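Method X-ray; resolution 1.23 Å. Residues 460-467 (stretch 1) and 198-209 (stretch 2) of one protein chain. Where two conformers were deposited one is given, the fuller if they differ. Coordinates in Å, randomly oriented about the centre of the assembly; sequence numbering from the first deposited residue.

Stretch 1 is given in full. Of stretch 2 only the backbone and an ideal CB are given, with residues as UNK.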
# COMPACT_ATOMS: atom_id res chain seq x y z
N GLY A 460 -0.80 13.91 -13.65
CA GLY A 460 -1.01 15.12 -14.39
C GLY A 460 0.27 15.94 -14.39
O GLY A 460 1.35 15.39 -14.17
N TYR A 461 0.13 17.22 -14.75
CA TYR A 461 1.26 18.14 -14.78
C TYR A 461 1.48 18.74 -13.43
O TYR A 461 0.57 19.21 -12.78
CB TYR A 461 0.98 19.26 -15.77
CG TYR A 461 1.12 18.91 -17.23
CD1 TYR A 461 0.02 18.76 -18.05
CD2 TYR A 461 2.36 18.72 -17.79
CE1 TYR A 461 0.16 18.42 -19.40
CE2 TYR A 461 2.53 18.38 -19.12
CZ TYR A 461 1.42 18.25 -19.92
OH TYR A 461 1.57 17.93 -21.25
N ILE A 462 2.74 18.79 -13.06
CA ILE A 462 3.10 19.50 -11.84
C ILE A 462 3.04 21.03 -12.01
O ILE A 462 3.21 21.52 -13.11
CB ILE A 462 4.52 19.11 -11.35
CG1 ILE A 462 5.59 19.51 -12.37
CG2 ILE A 462 4.58 17.67 -11.01
CD1 ILE A 462 7.03 19.34 -11.89
N GLN A 463 2.84 21.76 -10.92
CA GLN A 463 3.06 23.18 -10.89
C GLN A 463 4.51 23.40 -10.53
O GLN A 463 4.88 23.44 -9.38
CB GLN A 463 2.10 23.88 -9.95
CG GLN A 463 2.29 25.38 -9.93
CD GLN A 463 1.29 26.13 -9.10
OE1 GLN A 463 0.11 25.86 -9.16
NE2 GLN A 463 1.76 27.09 -8.32
N ALA A 464 5.34 23.46 -11.55
CA ALA A 464 6.75 23.70 -11.39
C ALA A 464 7.00 25.18 -11.16
O ALA A 464 6.07 26.01 -11.06
CB ALA A 464 7.45 23.24 -12.62
N GLY A 465 8.27 25.53 -10.94
CA GLY A 465 8.65 26.91 -10.82
C GLY A 465 9.88 27.26 -11.64
O GLY A 465 10.62 26.38 -12.05
N TYR A 466 10.12 28.54 -11.85
CA TYR A 466 11.35 28.95 -12.53
C TYR A 466 12.56 28.64 -11.61
O TYR A 466 12.51 28.87 -10.41
CB TYR A 466 11.29 30.44 -12.93
CG TYR A 466 12.52 30.84 -13.71
CD1 TYR A 466 12.55 30.76 -15.08
CD2 TYR A 466 13.66 31.26 -13.06
CE1 TYR A 466 13.70 31.06 -15.80
CE2 TYR A 466 14.82 31.56 -13.76
CZ TYR A 466 14.83 31.45 -15.13
OH TYR A 466 15.98 31.73 -15.82
N TRP A 467 13.59 28.04 -12.20
CA TRP A 467 14.82 27.71 -11.48
C TRP A 467 15.79 28.88 -11.49
O TRP A 467 16.38 29.20 -12.53
CB TRP A 467 15.50 26.48 -12.10
CG TRP A 467 16.83 26.17 -11.44
CD1 TRP A 467 18.05 26.53 -11.89
CD2 TRP A 467 17.05 25.42 -10.23
NE1 TRP A 467 19.02 26.08 -11.03
CE2 TRP A 467 18.43 25.40 -10.00
CE3 TRP A 467 16.21 24.79 -9.30
CZ2 TRP A 467 19.02 24.75 -8.90
CZ3 TRP A 467 16.79 24.14 -8.22
CH2 TRP A 467 18.19 24.14 -8.02
N UNK A 198 0.39 24.49 -26.74
CA UNK A 198 -0.75 23.89 -27.40
C UNK A 198 -1.30 22.65 -26.66
O UNK A 198 -2.34 22.12 -27.05
CB UNK A 198 -0.36 23.51 -28.83
N UNK A 199 -0.63 22.24 -25.59
CA UNK A 199 -0.91 20.93 -24.97
C UNK A 199 -1.11 21.01 -23.46
O UNK A 199 -0.88 20.05 -22.74
CB UNK A 199 0.23 19.96 -25.27
N UNK A 200 -1.55 22.16 -22.99
CA UNK A 200 -1.91 22.35 -21.58
C UNK A 200 -0.72 22.17 -20.65
O UNK A 200 -0.91 21.83 -19.49
CB UNK A 200 -3.02 21.37 -21.18
N UNK A 201 0.49 22.46 -21.14
CA UNK A 201 1.73 22.29 -20.37
C UNK A 201 2.33 23.59 -19.84
O UNK A 201 3.50 23.66 -19.55
CB UNK A 201 2.77 21.59 -21.24
N UNK A 202 1.49 24.63 -19.72
CA UNK A 202 1.92 25.96 -19.26
C UNK A 202 2.64 25.86 -17.92
O UNK A 202 3.57 26.63 -17.65
CB UNK A 202 0.72 26.90 -19.14
N UNK A 203 2.24 24.91 -17.09
CA UNK A 203 2.87 24.77 -15.77
C UNK A 203 4.33 24.34 -15.82
O UNK A 203 5.03 24.50 -14.83
CB UNK A 203 2.08 23.76 -14.93
N UNK A 204 4.78 23.80 -16.96
CA UNK A 204 6.17 23.41 -17.14
C UNK A 204 7.03 24.53 -17.72
O UNK A 204 8.24 24.37 -17.82
CB UNK A 204 6.25 22.18 -18.05
N UNK A 205 6.41 25.67 -18.05
CA UNK A 205 7.13 26.81 -18.59
C UNK A 205 6.80 28.13 -17.88
O UNK A 205 6.39 29.12 -18.50
CB UNK A 205 6.82 26.94 -20.08
N UNK A 206 7.01 28.14 -16.56
CA UNK A 206 6.93 29.38 -15.78
C UNK A 206 8.12 30.27 -16.10
O UNK A 206 9.26 29.80 -16.21
CB UNK A 206 6.88 29.08 -14.28
N UNK A 207 7.86 31.57 -16.25
CA UNK A 207 8.88 32.52 -16.74
C UNK A 207 9.78 33.14 -15.69
O UNK A 207 10.80 33.73 -16.04
CB UNK A 207 8.18 33.66 -17.49
N UNK A 208 9.39 33.08 -14.42
CA UNK A 208 10.11 33.79 -13.37
C UNK A 208 9.83 35.28 -13.34
O UNK A 208 10.51 36.02 -12.63
CB UNK A 208 11.61 33.56 -13.54
N UNK A 209 8.82 35.72 -14.09
CA UNK A 209 8.36 37.11 -13.97
C UNK A 209 7.16 37.16 -13.04
O UNK A 209 6.18 36.47 -13.27
CB UNK A 209 8.00 37.70 -15.34

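At position 198 nothing of stretch 1 lies within 5.5 Å of the ideal CB, so stretch 1 sets no preference; the residue is Glu-198. Position 199 sends CA-to-CB sideways, with the ideal CB 4.7 Å from Tyr-461 OH. A short polar side chain could reach toward that hydroxyl, though small residues would also fit. Asn-199 is found: its ND2 lies 3.5 Å from Tyr-461 OH, and water 1 links the two, accepting from Asn-199 ND2 (3.1 Å) and donating to Tyr-461 OH (2.8 Å).

Position 200 has phi/psi of 63/29, a left-handed conformation that favours Gly, Asn or Asp. Its CB points sideways, and its backbone makes the close approach, 3.5 Å from O to Tyr-461 CD1. Asp-200 fits the backbone; its OD2 is hydrogen-bonded elsewhere in the structure.

At 201 the CA sits over one face of the Tyr-461 ring, 4.1 Å from the centroid and 13° off the normal, a CH-pi contact. The ideal CB is 3.8 Å from Tyr-461 CZ, so a small apolar side chain suits. Ala-201 supplies it, its CB 3.8 Å from Tyr-461 CZ.

Position 202 points away, leaving the choice open; it is Glu-202, whose O accepts a hydrogen bond from the N of 205 (3.0 Å).

Position 203 points toward stretch 1, and its ideal CB is a tight 3.1 Å from Ile-462 O. The tightness falls on CB itself, which every residue but glycine carries; beyond it, several modest polar or small side chains, such as Ala, Ser or Asn, could suit, and the choice is not fixed. Asn-203 places OD1 3.5 Å from Gln-463 CA. Its backbone O accepts a weak hydrogen bond from Ala-464 N (3.5 Å, 139°), and water 2 donates to both Asn-203 O (2.7 Å) and Ala-464 O (2.8 Å).

At 204 CA-to-CB runs sideways, but the ideal CB is 5.2 Å from Tyr-461 CD2, leaving room for a longer apolar group such as Leu, Ile or Met. Leu-204 brings CD1 to the edge of the tyrosine ring, 3.6 Å from Tyr-461 CE2, and CD2 to 3.9 Å from Ile-462 CG1.

Position 205 points away, and Val-205 makes no contact with stretch 1.

Position 206 faces backbone: its ideal CB is 4.1 Å from Tyr-466 N. With phi -71°, proline is allowed, as are Ala or Val. Pro-206 packs its CG 3.4 Å from Gly-465 C.

Position 207 points away; Thr-207 OG1 accepts a hydrogen bond from the N of 209 (3.2 Å).

At 208 an ideal CB would clash with Tyr-466 CG at 2.9 Å, and phi is 76°; the clash calls for glycine, and the positive phi by itself favours it. Gly-208 lets its N approach Tyr-466 CB to 3.6 Å.

Position 209 points away, and Phe-209 is out of reach.

Stretch 2 (198-209) ENDAENLVPTGF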
# COMPACT_ATOMS: atom_id res chain seq x y z
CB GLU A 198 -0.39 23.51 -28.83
CG GLU A 198 0.35 22.18 -29.01
CD GLU A 198 0.58 21.80 -30.47
OE1 GLU A 198 1.63 21.18 -30.76
OE2 GLU A 198 -0.28 22.11 -31.33
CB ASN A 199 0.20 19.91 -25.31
CG ASN A 199 1.57 20.35 -24.81
OD1 ASN A 199 1.89 21.53 -24.79
ND2 ASN A 199 2.37 19.39 -24.36
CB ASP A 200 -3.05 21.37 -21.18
CG ASP A 200 -3.77 21.79 -19.92
OD1 ASP A 200 -4.10 23.00 -19.85
OD2 ASP A 200 -4.03 21.01 -18.94
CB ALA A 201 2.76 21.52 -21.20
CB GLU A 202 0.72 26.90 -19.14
CG GLU A 202 0.18 27.38 -20.48
CD GLU A 202 -0.63 26.35 -21.28
OE1 GLU A 202 -1.19 25.37 -20.69
OE2 GLU A 202 -0.75 26.55 -22.49
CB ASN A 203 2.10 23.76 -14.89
CG ASN A 203 1.01 24.40 -14.04
OD1 ASN A 203 0.43 23.73 -13.19
ND2 ASN A 203 0.70 25.66 -14.29
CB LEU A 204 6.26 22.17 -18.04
CG LEU A 204 5.54 20.91 -17.54
CD1 LEU A 204 5.82 19.71 -18.43
CD2 LEU A 204 5.89 20.57 -16.09
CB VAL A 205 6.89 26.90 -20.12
CG1 VAL A 205 7.72 25.85 -20.84
CG2 VAL A 205 5.42 26.72 -20.46
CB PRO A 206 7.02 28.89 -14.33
CG PRO A 206 7.89 27.65 -14.40
CD PRO A 206 7.48 27.02 -15.72
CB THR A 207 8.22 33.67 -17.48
OG1 THR A 207 7.37 34.41 -16.59
CG2 THR A 207 7.33 33.16 -18.61
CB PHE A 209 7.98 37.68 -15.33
CG PHE A 209 7.61 39.13 -15.26
CD1 PHE A 209 8.60 40.07 -15.25
CD2 PHE A 209 6.30 39.53 -15.10
CE1 PHE A 209 8.28 41.39 -15.16
CE2 PHE A 209 5.98 40.87 -14.98
CZ PHE A 209 6.97 41.79 -15.01
O HOH W 1 1.00 16.74 -23.72
O HOH W 2 4.05 26.15 -12.95
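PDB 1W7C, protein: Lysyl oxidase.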